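Local coordinates for protein fatty acid biosynthesis transcriptional regulator (PDB 6JBX) that binds DNA as a MarR-family transcriptional regulator and, with acyl-ACP as co-repressor, represses the pneumococcal fatty acid synthesis pathway, at residues I41-K44 and E45-I49; P56-T59 and P60-S64; V74-S77 and L78-E82; L109-R112 and L113-F117. One frame throughout, in Å; residues are numbered along the deposited sequence.

Contact 1: I41-K44 and E45-I49. With nucleotides of chain C.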
loop_
_atom_site.group_PDB
_atom_site.type_symbol
_atom_site.label_atom_id
_atom_site.label_comp_id
_atom_site.label_asym_id
_atom_site.label_seq_id
_atom_site.Cartn_x
_atom_site.Cartn_y
_atom_site.Cartn_z
ATOM N N ILE A 41 14.337 -9.665 5.549
ATOM C CA ILE A 41 14.139 -8.548 4.629
ATOM C C ILE A 41 12.657 -8.146 4.669
ATOM O O ILE A 41 11.776 -8.946 4.385
ATOM C CB ILE A 41 14.583 -8.910 3.202
ATOM C CG1 ILE A 41 16.103 -9.023 3.081
ATOM C CG2 ILE A 41 14.042 -7.910 2.181
ATOM C CD1 ILE A 41 16.839 -7.727 3.391
ATOM N N SER A 42 12.419 -6.922 5.068
ATOM C CA SER A 42 11.105 -6.348 5.113
ATOM C C SER A 42 10.691 -5.878 3.714
ATOM O O SER A 42 11.533 -5.711 2.807
ATOM C CB SER A 42 11.110 -5.150 6.029
ATOM O OG SER A 42 11.692 -4.065 5.297
ATOM N N ILE A 43 9.405 -5.566 3.561
ATOM C CA ILE A 43 8.944 -5.101 2.258
ATOM C C ILE A 43 9.601 -3.757 1.938
ATOM O O ILE A 43 9.938 -3.521 0.780
ATOM C CB ILE A 43 7.401 -5.057 2.150
ATOM C CG1 ILE A 43 6.961 -4.723 0.721
ATOM C CG2 ILE A 43 6.760 -4.084 3.163
ATOM C CD1 ILE A 43 7.264 -5.789 -0.311
ATOM N N LYS A 44 9.853 -2.901 2.920
ATOM C CA LYS A 44 10.522 -1.617 2.633
ATOM C C LYS A 44 11.982 -1.823 2.227
ATOM O O LYS A 44 12.456 -1.157 1.292
ATOM C CB LYS A 44 10.457 -0.666 3.820
ATOM C CG LYS A 44 9.057 -0.169 4.121
ATOM C CD LYS A 44 8.456 0.436 2.889
ATOM C CE LYS A 44 7.139 1.132 3.121
ATOM N NZ LYS A 44 6.393 1.192 1.839
ATOM N N GLU A 45 12.675 -2.774 2.844
ATOM C CA GLU A 45 14.037 -3.069 2.399
ATOM C C GLU A 45 13.982 -3.674 1.000
ATOM O O GLU A 45 14.866 -3.406 0.193
ATOM C CB GLU A 45 14.793 -4.045 3.319
ATOM C CG GLU A 45 15.118 -3.465 4.688
ATOM C CD GLU A 45 15.586 -4.500 5.711
ATOM O OE1 GLU A 45 16.681 -4.282 6.314
ATOM O OE2 GLU A 45 14.865 -5.531 5.910
ATOM N N MET A 46 12.970 -4.490 0.729
ATOM C CA MET A 46 12.839 -5.072 -0.613
ATOM C C MET A 46 12.696 -3.944 -1.646
ATOM O O MET A 46 13.233 -4.048 -2.736
ATOM C CB MET A 46 11.652 -6.027 -0.679
ATOM C CG MET A 46 11.579 -6.860 -1.922
ATOM S SD MET A 46 12.942 -8.022 -2.213
ATOM C CE MET A 46 13.626 -7.216 -3.654
ATOM N N HIS A 47 12.085 -2.819 -1.277
ATOM C CA HIS A 47 11.986 -1.725 -2.254
ATOM C C HIS A 47 13.378 -1.153 -2.566
ATOM O O HIS A 47 13.657 -0.858 -3.705
ATOM C CB HIS A 47 11.041 -0.609 -1.786
ATOM C CG HIS A 47 9.616 -1.037 -1.740
ATOM N ND1 HIS A 47 8.712 -0.429 -0.895
ATOM C CD2 HIS A 47 8.963 -2.040 -2.376
ATOM C CE1 HIS A 47 7.545 -1.031 -1.026
ATOM N NE2 HIS A 47 7.677 -2.033 -1.927
ATOM N N THR A 48 14.212 -0.963 -1.546
ATOM C CA THR A 48 15.577 -0.487 -1.748
ATOM C C THR A 48 16.340 -1.493 -2.605
ATOM O O THR A 48 16.961 -1.110 -3.592
ATOM C CB THR A 48 16.278 -0.203 -0.424
ATOM O OG1 THR A 48 15.482 0.750 0.270
ATOM C CG2 THR A 48 17.681 0.330 -0.602
ATOM N N ILE A 49 16.201 -2.782 -2.316
ATOM C CA ILE A 49 16.899 -3.789 -3.103
ATOM C C ILE A 49 16.479 -3.680 -4.577
ATOM O O ILE A 49 17.309 -3.837 -5.496
ATOM C CB ILE A 49 16.682 -5.199 -2.533
ATOM C CG1 ILE A 49 17.411 -5.361 -1.195
ATOM C CG2 ILE A 49 17.088 -6.271 -3.526
ATOM C CD1 ILE A 49 17.250 -6.716 -0.571
ATOM P P DG C 13 12.745 -1.340 7.810
ATOM O OP1 DG C 13 11.946 -2.134 6.871
ATOM O OP2 DG C 13 14.209 -1.069 7.576
ATOM O "O5'" DG C 13 12.019 0.060 7.949
ATOM C "C5'" DG C 13 10.591 0.135 8.038
ATOM C "C4'" DG C 13 10.224 1.591 8.150
ATOM O "O4'" DG C 13 10.687 2.042 9.433
ATOM C "C3'" DG C 13 10.880 2.525 7.113
ATOM O "O3'" DG C 13 9.830 3.233 6.446
ATOM C "C2'" DG C 13 11.817 3.396 7.931
ATOM C "C1'" DG C 13 11.159 3.356 9.314
ATOM N N9 DG C 13 11.989 3.601 10.483
ATOM C C8 DG C 13 13.195 3.018 10.793
ATOM N N7 DG C 13 13.664 3.394 11.952
ATOM C C5 DG C 13 12.680 4.231 12.461
ATOM C C6 DG C 13 12.621 4.933 13.681
ATOM O O6 DG C 13 13.460 4.969 14.596
ATOM N N1 DG C 13 11.458 5.689 13.779
ATOM C C2 DG C 13 10.462 5.737 12.833
ATOM N N2 DG C 13 9.409 6.511 13.116
ATOM N N3 DG C 13 10.497 5.071 11.694
ATOM C C4 DG C 13 11.647 4.379 11.557
#

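Contact 2: P56-T59 and P60-S64. With nucleotides of chain D.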
loop_
_atom_site.group_PDB
_atom_site.type_symbol
_atom_site.label_atom_id
_atom_site.label_comp_id
_atom_site.label_asym_id
_atom_site.label_seq_id
_atom_site.Cartn_x
_atom_site.Cartn_y
_atom_site.Cartn_z
ATOM N N PRO A 56 21.937 -0.938 -11.588
ATOM C CA PRO A 56 23.259 -1.126 -10.966
ATOM C C PRO A 56 24.069 0.183 -10.976
ATOM O O PRO A 56 23.935 0.983 -11.915
ATOM C CB PRO A 56 23.900 -2.226 -11.818
ATOM C CG PRO A 56 22.711 -3.072 -12.227
ATOM C CD PRO A 56 21.600 -2.066 -12.457
ATOM N N ASP A 57 24.819 0.409 -9.890
ATOM C CA ASP A 57 25.649 1.615 -9.634
ATOM C C ASP A 57 24.825 2.878 -9.315
ATOM O O ASP A 57 25.380 3.969 -9.225
ATOM C CB ASP A 57 26.639 1.859 -10.775
ATOM C CG ASP A 57 27.727 0.802 -10.810
ATOM O OD1 ASP A 57 27.899 0.080 -9.785
ATOM O OD2 ASP A 57 28.385 0.702 -11.851
ATOM N N VAL A 58 23.547 2.752 -9.033
ATOM C CA VAL A 58 22.775 3.889 -8.588
ATOM C C VAL A 58 23.353 4.445 -7.275
ATOM O O VAL A 58 24.043 3.788 -6.488
ATOM C CB VAL A 58 21.300 3.474 -8.454
ATOM C CG1 VAL A 58 21.114 2.408 -7.377
ATOM C CG2 VAL A 58 20.392 4.665 -8.200
ATOM N N THR A 59 23.098 5.703 -7.019
ATOM C CA THR A 59 23.656 6.333 -5.828
ATOM C C THR A 59 22.581 6.480 -4.739
ATOM O O THR A 59 21.382 6.479 -5.030
ATOM C CB THR A 59 24.219 7.727 -6.156
ATOM O OG1 THR A 59 23.127 8.634 -6.315
ATOM C CG2 THR A 59 25.046 7.751 -7.419
ATOM N N PRO A 60 23.009 6.721 -3.499
ATOM C CA PRO A 60 21.979 6.959 -2.482
ATOM C C PRO A 60 20.984 8.071 -2.838
ATOM O O PRO A 60 19.768 7.912 -2.606
ATOM C CB PRO A 60 22.780 7.372 -1.247
ATOM C CG PRO A 60 24.033 6.547 -1.372
ATOM C CD PRO A 60 24.332 6.588 -2.859
ATOM N N SER A 61 21.498 9.190 -3.348
ATOM C CA SER A 61 20.634 10.315 -3.757
ATOM C C SER A 61 19.579 9.822 -4.746
ATOM O O SER A 61 18.419 10.171 -4.613
ATOM C CB SER A 61 21.445 11.459 -4.318
ATOM O OG SER A 61 22.370 11.929 -3.342
ATOM N N GLN A 62 19.955 8.960 -5.687
ATOM C CA GLN A 62 18.992 8.547 -6.724
ATOM C C GLN A 62 17.960 7.604 -6.107
ATOM O O GLN A 62 16.803 7.604 -6.516
ATOM C CB GLN A 62 19.685 7.862 -7.903
ATOM C CG GLN A 62 21.072 8.439 -8.195
ATOM C CD GLN A 62 21.658 8.131 -9.555
ATOM O OE1 GLN A 62 22.092 7.014 -9.827
ATOM N NE2 GLN A 62 21.742 9.152 -10.398
ATOM N N VAL A 63 18.395 6.787 -5.140
ATOM C CA VAL A 63 17.467 5.887 -4.433
ATOM C C VAL A 63 16.465 6.730 -3.628
ATOM O O VAL A 63 15.294 6.471 -3.651
ATOM C CB VAL A 63 18.215 4.891 -3.531
ATOM C CG1 VAL A 63 17.254 4.106 -2.638
ATOM C CG2 VAL A 63 19.086 3.951 -4.344
ATOM N N SER A 64 16.948 7.733 -2.933
ATOM C CA SER A 64 16.116 8.686 -2.239
ATOM C C SER A 64 15.006 9.268 -3.138
ATOM O O SER A 64 13.810 9.222 -2.804
ATOM C CB SER A 64 16.965 9.774 -1.713
ATOM O OG SER A 64 16.156 10.674 -0.994
ATOM P P DA D 5 25.644 10.096 -3.059
ATOM O OP1 DA D 5 26.326 8.910 -3.661
ATOM O OP2 DA D 5 24.235 10.411 -3.435
ATOM O "O5'" DA D 5 25.784 10.001 -1.483
ATOM C "C5'" DA D 5 27.021 9.583 -0.964
ATOM C "C4'" DA D 5 27.107 9.871 0.510
ATOM O "O4'" DA D 5 26.689 11.212 0.805
ATOM C "C3'" DA D 5 26.243 8.984 1.418
ATOM O "O3'" DA D 5 27.071 7.882 1.813
ATOM C "C2'" DA D 5 25.872 9.927 2.557
ATOM C "C1'" DA D 5 26.620 11.225 2.210
ATOM N N9 DA D 5 25.937 12.448 2.621
ATOM C C8 DA D 5 24.855 13.051 2.034
ATOM N N7 DA D 5 24.441 14.125 2.666
ATOM C C5 DA D 5 25.316 14.236 3.739
ATOM C C6 DA D 5 25.405 15.164 4.791
ATOM N N6 DA D 5 24.582 16.204 4.928
ATOM N N1 DA D 5 26.374 14.977 5.715
ATOM C C2 DA D 5 27.202 13.930 5.573
ATOM N N3 DA D 5 27.225 12.996 4.615
ATOM C C4 DA D 5 26.235 13.205 3.729
#

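Contact 3: V74-S77 and L78-E82. With nucleotides of chain D.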
loop_
_atom_site.group_PDB
_atom_site.type_symbol
_atom_site.label_atom_id
_atom_site.label_comp_id
_atom_site.label_asym_id
_atom_site.label_seq_id
_atom_site.Cartn_x
_atom_site.Cartn_y
_atom_site.Cartn_z
ATOM N N VAL A 74 17.533 6.627 3.614
ATOM C CA VAL A 74 18.160 5.699 2.666
ATOM C C VAL A 74 19.484 5.189 3.260
ATOM O O VAL A 74 19.790 3.994 3.154
ATOM C CB VAL A 74 18.382 6.329 1.285
ATOM C CG1 VAL A 74 19.450 5.581 0.482
ATOM C CG2 VAL A 74 17.085 6.398 0.497
ATOM N N THR A 75 20.245 6.057 3.913
ATOM C CA THR A 75 21.560 5.648 4.429
ATOM C C THR A 75 21.391 4.543 5.478
ATOM O O THR A 75 22.153 3.583 5.481
ATOM C CB THR A 75 22.355 6.831 4.990
ATOM O OG1 THR A 75 22.694 7.658 3.872
ATOM C CG2 THR A 75 23.604 6.398 5.734
ATOM N N THR A 76 20.400 4.702 6.362
ATOM C CA THR A 76 20.137 3.719 7.407
ATOM C C THR A 76 19.785 2.370 6.773
ATOM O O THR A 76 20.299 1.344 7.172
ATOM C CB THR A 76 19.058 4.233 8.370
ATOM O OG1 THR A 76 19.677 5.350 9.024
ATOM C CG2 THR A 76 18.583 3.174 9.346
ATOM N N SER A 77 18.900 2.391 5.795
ATOM C CA SER A 77 18.457 1.180 5.151
ATOM C C SER A 77 19.656 0.499 4.474
ATOM O O SER A 77 19.819 -0.741 4.580
ATOM C CB SER A 77 17.335 1.474 4.191
ATOM O OG SER A 77 16.829 0.301 3.593
ATOM N N LEU A 78 20.504 1.287 3.805
ATOM C CA LEU A 78 21.656 0.709 3.124
ATOM C C LEU A 78 22.625 0.109 4.156
ATOM O O LEU A 78 23.175 -0.973 3.912
ATOM C CB LEU A 78 22.357 1.768 2.268
ATOM C CG LEU A 78 21.550 2.350 1.107
ATOM C CD1 LEU A 78 22.288 3.545 0.527
ATOM C CD2 LEU A 78 21.288 1.323 0.015
ATOM N N ASN A 79 22.804 0.751 5.316
ATOM C CA ASN A 79 23.682 0.203 6.365
ATOM C C ASN A 79 23.172 -1.177 6.795
ATOM O O ASN A 79 23.966 -2.113 6.896
ATOM C CB ASN A 79 23.768 1.108 7.605
ATOM C CG ASN A 79 24.568 2.379 7.393
ATOM O OD1 ASN A 79 25.227 2.532 6.363
ATOM N ND2 ASN A 79 24.517 3.285 8.365
ATOM N N ASN A 80 21.863 -1.302 7.070
ATOM C CA ASN A 80 21.262 -2.615 7.426
ATOM C C ASN A 80 21.460 -3.629 6.286
ATOM O O ASN A 80 21.718 -4.813 6.513
ATOM C CB ASN A 80 19.783 -2.492 7.812
ATOM C CG ASN A 80 19.575 -1.671 9.068
ATOM O OD1 ASN A 80 20.463 -1.597 9.923
ATOM N ND2 ASN A 80 18.432 -1.001 9.179
ATOM N N LEU A 81 21.297 -3.195 5.060
ATOM C CA LEU A 81 21.321 -4.139 3.929
ATOM C C LEU A 81 22.784 -4.559 3.680
ATOM O O LEU A 81 23.049 -5.681 3.356
ATOM C CB LEU A 81 20.720 -3.473 2.685
ATOM C CG LEU A 81 19.191 -3.349 2.617
ATOM C CD1 LEU A 81 18.753 -2.485 1.420
ATOM C CD2 LEU A 81 18.549 -4.728 2.515
ATOM N N GLU A 82 23.731 -3.644 3.847
ATOM C CA GLU A 82 25.155 -4.012 3.676
ATOM C C GLU A 82 25.536 -4.972 4.811
ATOM O O GLU A 82 26.062 -5.983 4.542
ATOM C CB GLU A 82 26.076 -2.787 3.667
ATOM C CG GLU A 82 27.520 -3.109 3.257
ATOM C CD GLU A 82 28.359 -1.940 2.736
ATOM O OE1 GLU A 82 28.199 -0.795 3.261
ATOM O OE2 GLU A 82 29.168 -2.169 1.787
ATOM P P DT D 6 26.504 6.744 2.833
ATOM O OP1 DT D 6 27.441 5.614 2.811
ATOM O OP2 DT D 6 25.050 6.606 2.572
ATOM O "O5'" DT D 6 26.690 7.430 4.255
ATOM C "C5'" DT D 6 27.993 7.788 4.699
ATOM C "C4'" DT D 6 27.840 8.518 6.005
ATOM O "O4'" DT D 6 27.068 9.709 5.793
ATOM C "C3'" DT D 6 27.077 7.722 7.065
ATOM O "O3'" DT D 6 28.034 7.335 8.027
ATOM C "C2'" DT D 6 26.094 8.716 7.658
ATOM C "C1'" DT D 6 26.519 10.047 7.039
ATOM N N1 DT D 6 25.431 10.977 6.790
ATOM C C2 DT D 6 25.297 12.047 7.640
ATOM O O2 DT D 6 26.036 12.237 8.589
ATOM N N3 DT D 6 24.257 12.890 7.340
ATOM C C4 DT D 6 23.368 12.770 6.294
ATOM O O4 DT D 6 22.478 13.602 6.151
ATOM C C5 DT D 6 23.544 11.604 5.466
ATOM C C7 DT D 6 22.612 11.386 4.321
ATOM C C6 DT D 6 24.567 10.785 5.738
ATOM P P DT D 7 27.625 6.375 9.228
ATOM O OP1 DT D 7 28.873 5.775 9.736
ATOM O OP2 DT D 7 26.501 5.539 8.761
ATOM O "O5'" DT D 7 27.172 7.393 10.361
ATOM C "C5'" DT D 7 28.103 8.390 10.786
ATOM C "C4'" DT D 7 27.404 9.346 11.714
ATOM O "O4'" DT D 7 26.390 10.056 10.981
ATOM C "C3'" DT D 7 26.687 8.662 12.882
ATOM O "O3'" DT D 7 27.329 9.087 14.091
ATOM C "C2'" DT D 7 25.232 9.099 12.747
ATOM C "C1'" DT D 7 25.304 10.317 11.856
ATOM N N1 DT D 7 24.127 10.599 11.023
ATOM C C2 DT D 7 23.456 11.790 11.178
ATOM O O2 DT D 7 23.717 12.595 12.058
ATOM N N3 DT D 7 22.417 11.973 10.305
ATOM C C4 DT D 7 22.046 11.149 9.264
ATOM O O4 DT D 7 21.094 11.456 8.553
ATOM C C5 DT D 7 22.794 9.919 9.159
ATOM C C7 DT D 7 22.413 8.918 8.113
ATOM C C6 DT D 7 23.802 9.723 10.012
#

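Contact 4: L109-R112 and L113-F117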
loop_
_atom_site.group_PDB
_atom_site.type_symbol
_atom_site.label_atom_id
_atom_site.label_comp_id
_atom_site.label_asym_id
_atom_site.label_seq_id
_atom_site.Cartn_x
_atom_site.Cartn_y
_atom_site.Cartn_z
ATOM N N LEU A 109 19.613 -12.735 -5.684
ATOM C CA LEU A 109 18.742 -13.908 -5.455
ATOM C C LEU A 109 17.391 -13.455 -4.899
ATOM O O LEU A 109 16.368 -13.911 -5.359
ATOM C CB LEU A 109 19.382 -14.891 -4.473
ATOM C CG LEU A 109 20.297 -15.967 -5.054
ATOM C CD1 LEU A 109 20.603 -17.010 -3.975
ATOM C CD2 LEU A 109 19.677 -16.637 -6.270
ATOM N N ILE A 110 17.384 -12.597 -3.888
ATOM C CA ILE A 110 16.126 -12.227 -3.332
ATOM C C ILE A 110 15.387 -11.273 -4.304
ATOM O O ILE A 110 14.155 -11.270 -4.346
ATOM C CB ILE A 110 16.269 -11.653 -1.910
ATOM C CG1 ILE A 110 14.893 -11.549 -1.238
ATOM C CG2 ILE A 110 17.007 -10.329 -1.925
ATOM C CD1 ILE A 110 14.883 -10.923 0.138
ATOM N N HIS A 111 16.103 -10.452 -5.072
ATOM C CA HIS A 111 15.463 -9.568 -6.048
ATOM C C HIS A 111 14.611 -10.396 -7.018
ATOM O O HIS A 111 13.467 -10.071 -7.287
ATOM C CB HIS A 111 16.535 -8.747 -6.774
ATOM C CG HIS A 111 16.007 -7.798 -7.794
ATOM N ND1 HIS A 111 15.004 -6.891 -7.508
ATOM C CD2 HIS A 111 16.329 -7.626 -9.092
ATOM C CE1 HIS A 111 14.745 -6.187 -8.587
ATOM N NE2 HIS A 111 15.543 -6.612 -9.568
ATOM N N ARG A 112 15.190 -11.451 -7.538
ATOM C CA ARG A 112 14.491 -12.404 -8.384
ATOM C C ARG A 112 13.190 -12.900 -7.725
ATOM O O ARG A 112 12.106 -12.934 -8.321
ATOM C CB ARG A 112 15.422 -13.580 -8.668
ATOM C CG ARG A 112 14.717 -14.775 -9.281
ATOM C CD ARG A 112 14.282 -14.490 -10.705
ATOM N NE ARG A 112 14.411 -15.684 -11.541
ATOM C CZ ARG A 112 13.402 -16.466 -11.922
ATOM N NH1 ARG A 112 12.167 -16.174 -11.547
ATOM N NH2 ARG A 112 13.637 -17.511 -12.710
ATOM N N LEU A 113 13.283 -13.301 -6.482
ATOM C CA LEU A 113 12.148 -13.904 -5.781
ATOM C C LEU A 113 10.980 -12.912 -5.675
ATOM O O LEU A 113 9.778 -13.268 -5.812
ATOM C CB LEU A 113 12.659 -14.316 -4.397
ATOM C CG LEU A 113 11.624 -14.891 -3.443
ATOM C CD1 LEU A 113 11.199 -16.277 -3.908
ATOM C CD2 LEU A 113 12.189 -14.934 -2.032
ATOM N N HIS A 114 11.330 -11.653 -5.432
ATOM C CA HIS A 114 10.315 -10.571 -5.314
ATOM C C HIS A 114 9.662 -10.340 -6.681
ATOM O O HIS A 114 8.539 -9.799 -6.711
ATOM C CB HIS A 114 10.956 -9.292 -4.756
ATOM C CG HIS A 114 9.966 -8.263 -4.326
ATOM N ND1 HIS A 114 8.853 -8.578 -3.570
ATOM C CD2 HIS A 114 9.912 -6.930 -4.542
ATOM C CE1 HIS A 114 8.157 -7.485 -3.337
ATOM N NE2 HIS A 114 8.786 -6.459 -3.923
ATOM N N LYS A 115 10.330 -10.733 -7.761
ATOM C CA LYS A 115 9.782 -10.558 -9.103
ATOM C C LYS A 115 8.782 -11.668 -9.397
ATOM O O LYS A 115 7.853 -11.432 -10.139
ATOM C CB LYS A 115 10.858 -10.595 -10.189
ATOM C CG LYS A 115 11.569 -9.274 -10.425
ATOM C CD LYS A 115 12.579 -9.399 -11.558
ATOM C CE LYS A 115 13.868 -8.643 -11.312
ATOM N NZ LYS A 115 14.901 -8.966 -12.330
ATOM N N ARG A 116 9.019 -12.868 -8.885
ATOM C CA ARG A 116 8.064 -13.953 -9.113
ATOM C C ARG A 116 6.709 -13.562 -8.484
ATOM O O ARG A 116 5.673 -13.923 -8.999
ATOM C CB ARG A 116 8.530 -15.294 -8.537
ATOM C CG ARG A 116 9.920 -15.739 -8.978
ATOM C CD ARG A 116 10.279 -17.153 -8.505
ATOM N NE ARG A 116 9.937 -18.192 -9.488
ATOM C CZ ARG A 116 8.756 -18.826 -9.564
ATOM N NH1 ARG A 116 7.756 -18.489 -8.761
ATOM N NH2 ARG A 116 8.585 -19.818 -10.426
ATOM N N PHE A 117 6.727 -12.820 -7.369
ATOM C CA PHE A 117 5.528 -12.388 -6.702
ATOM C C PHE A 117 4.769 -11.395 -7.589
ATOM O O PHE A 117 3.576 -11.560 -7.819
ATOM C CB PHE A 117 5.838 -11.787 -5.327
ATOM C CG PHE A 117 4.581 -11.406 -4.582
ATOM C CD1 PHE A 117 3.861 -12.356 -3.877
ATOM C CD2 PHE A 117 4.075 -10.123 -4.674
ATOM C CE1 PHE A 117 2.693 -12.005 -3.221
ATOM C CE2 PHE A 117 2.907 -9.775 -4.024
ATOM C CZ PHE A 117 2.212 -10.717 -3.307
HETATM O O HOH W 1 16.229 -6.395 -12.872
#

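Contact 1: I41-K44 and E45-I49
Ser42 OG is gripped from two directions: it accepts the backbone N-H of Glu45 at 2.9 Å and donates to phosphate oxygen OP1 of DG13 in DNA chain C, with OG and OP1 2.5 Å apart. A chi1 of 78° places the hydroxyl between its own backbone N and carbonyl carbon, over the first turn of helix 43-54, where it can meet both the Glu45 N-H and the phosphate. Glu45 reciprocates. Its side chain, extended beyond CG, reaches back to the start of the helix, and OE2 takes the backbone N-H of Ser42 on the anti lone pair, 2.9 Å from N to OE2 and nearly straight at 171°. These reciprocal bonds make a capping box, in which a small hydroxyl residue suits the N-cap and a carboxylate the third helical position. The other carboxylate oxygen, OE1, forms a salt bridge with Lys84, which probably favours the charged carboxylate in this buried place. One turn on, Ile43 O sits 3.5 Å above the plane of the His47 ring, over its centre, while Lys44 NZ lies in plane at the ring's edge, 3.8 Å from CE1. Beyond the cap the chemistry turns apolar. Ile41 CD1 and Ile49 CD1 meet tip to tip at 4.1 Å. Ile41 CG2 rests against CB of Met46. The helix start is wedged among three others: helix 11-34 lies beside Ser42, Ile43 and Lys44, helix 105-125 takes Ile41, Ile43, Met46 and Ile49, and helix 71-84 packs on Ile41 and Thr48.

Contact 2: P56-T59 and P60-S64
With chi1 of 75°, Thr59 holds OG1 between its backbone N and carbonyl carbon, facing the start of helix 60-67, while Gln62 turns CG away from its own carbonyl carbon and runs extended back toward Thr59. OE1 of Gln62 thereby accepts the backbone N-H of Thr59, 3.3 Å from N to OE1, with the donor tilted 27° from the amide carbonyl plane. In return Gln62 N donates to Thr59 OG1, although the hydroxyl's exact place is less sure. The pair forms a capping box at the N-terminus of a helix within the winged helix-turn-helix domain of the MarR family, and glutamine fits its third position by offering an acceptor without a charge. Pro60, with no N-H to give, suits the first turn. The next N-H grips the DNA: Ser61 N donates to OP2 of DA5 in chain D at 3.0 Å, with 151° at the hydrogen. The Ser61 hydroxyl also points at this oxygen, but the modelled distance is too short for its length to be trusted. On the inner side Val58 CG1 meets Val63 CG2 at 4.0 Å, the two branched side chains crossing at about a right angle, and helix 43-54 lies against both valines.

Contact 3: V74-S77 and L78-E82
Two neighbouring phosphates of DNA chain D are held by side chains one helical turn apart: Thr75 OG1 donates to OP2 of DT6 at 2.9 Å, and Asn79 ND2 to OP2 of DT7 at 3.0 Å. The asparagine bond is fairly straight, 156° at the hydrogen. Thr75 also brings its methyl, CG2, to 3.7 Å from the C7 methyl of the DT7 base, so a short branched residue serves backbone and base edge at once. Its OG1, anti to the carbonyl carbon (chi1 -68°), makes the hydrogen bond, while CG2, anti to the backbone N, packs on both the DT6 phosphate group and the DT7 methyl. Asn79 OD1 has a weak bond from Arg89, leaving the amide with a partner at each end. Helix 71-84 is the DNA-recognition helix of this winged helix-turn-helix domain. Its inner face is apolar: Val74 and Leu78 run side by side, pointing the same way, and CG1 of Val74 touches CD1 of Leu78 at a tight 3.5 Å. They pack against helix 60-67, while Leu78 and Leu81 also reach helix 43-54 and strand 87-91. Further along, Thr76 CG2 lies alongside the amide of Asn80. The donors to DT6 and DT7 are neutral and directional, and the positive charge of Arg89 nearby may polarise the Asn79 amide and strengthen its N-H as a donor.

Contact 4: L109-R112 and L113-F117
Arg112 O accepts two backbone N-H groups, Lys115 N at 2.9 Å and Arg116 N at 3.1 Å. The two donors arrive differently: Arg116 N lies nearly on the line of the carbonyl bond, whereas Lys115 N comes from above the carbonyl plane, off the lone pairs. His114 N binds Ile110 O in the regular helical pattern, while the bonds from Leu113 N to Leu109 O and from Lys115 N to His111 O are weak. A water bridges the next pair of side chains. It accepts from Lys115 NZ at 2.9 Å and lies in plane at the edge of the His111 ring, weakly bonded to NE2. Lysine reaches this point because its long chain, bent at chi3 (-141°), crosses the His111 side chain obliquely and brings CE to 3.2 Å from His111 NE2. All this belongs to helix 105-125, which follows the beta wing, strands 87-91 and 99-103, of the winged helix-turn-helix domain and touches the second subunit of the dimer. On the exposed side Arg112 and Arg116 cross, with their guanidinium planes only 14° apart and Arg112 NH1 3.6 Å from Arg116 NE, a like-charge approach that solvent probably screens. The same NH1 of Arg112 is 3.4 Å from CG of Arg116, so it also contacts the aliphatic part of that chain. Ile110, His114 and Phe117 are the buried residues: Ile110 and His114 face helix 43-54, and Phe117 meets the ring of Phe147 of the second subunit. At the margin of that face, Leu113 CD2 sits 4.4 Å from Ile110 CG1.

Contact 1 is the most buried of the four and joins contacts 3 and 4: Thr48 and Ile41 pack on Leu81 of contact 3, while Ile41, Ile43 and Met46 pack on Ile110 and His114 of contact 4. Contacts 2 and 3 belong to the successive helices 60-67 and 71-84, and touch through Val63 and Val74. Contacts 1 and 2 share a chemistry, each a capping box beside a DNA phosphate, one with a carboxylate and one with an amide; contact 3 lies mid-helix and uses side chains alone on its two phosphates. Contact 4, about 11 Å from the DNA at its nearest atom, instead combines charged surface residues with a face toward the dimer partner.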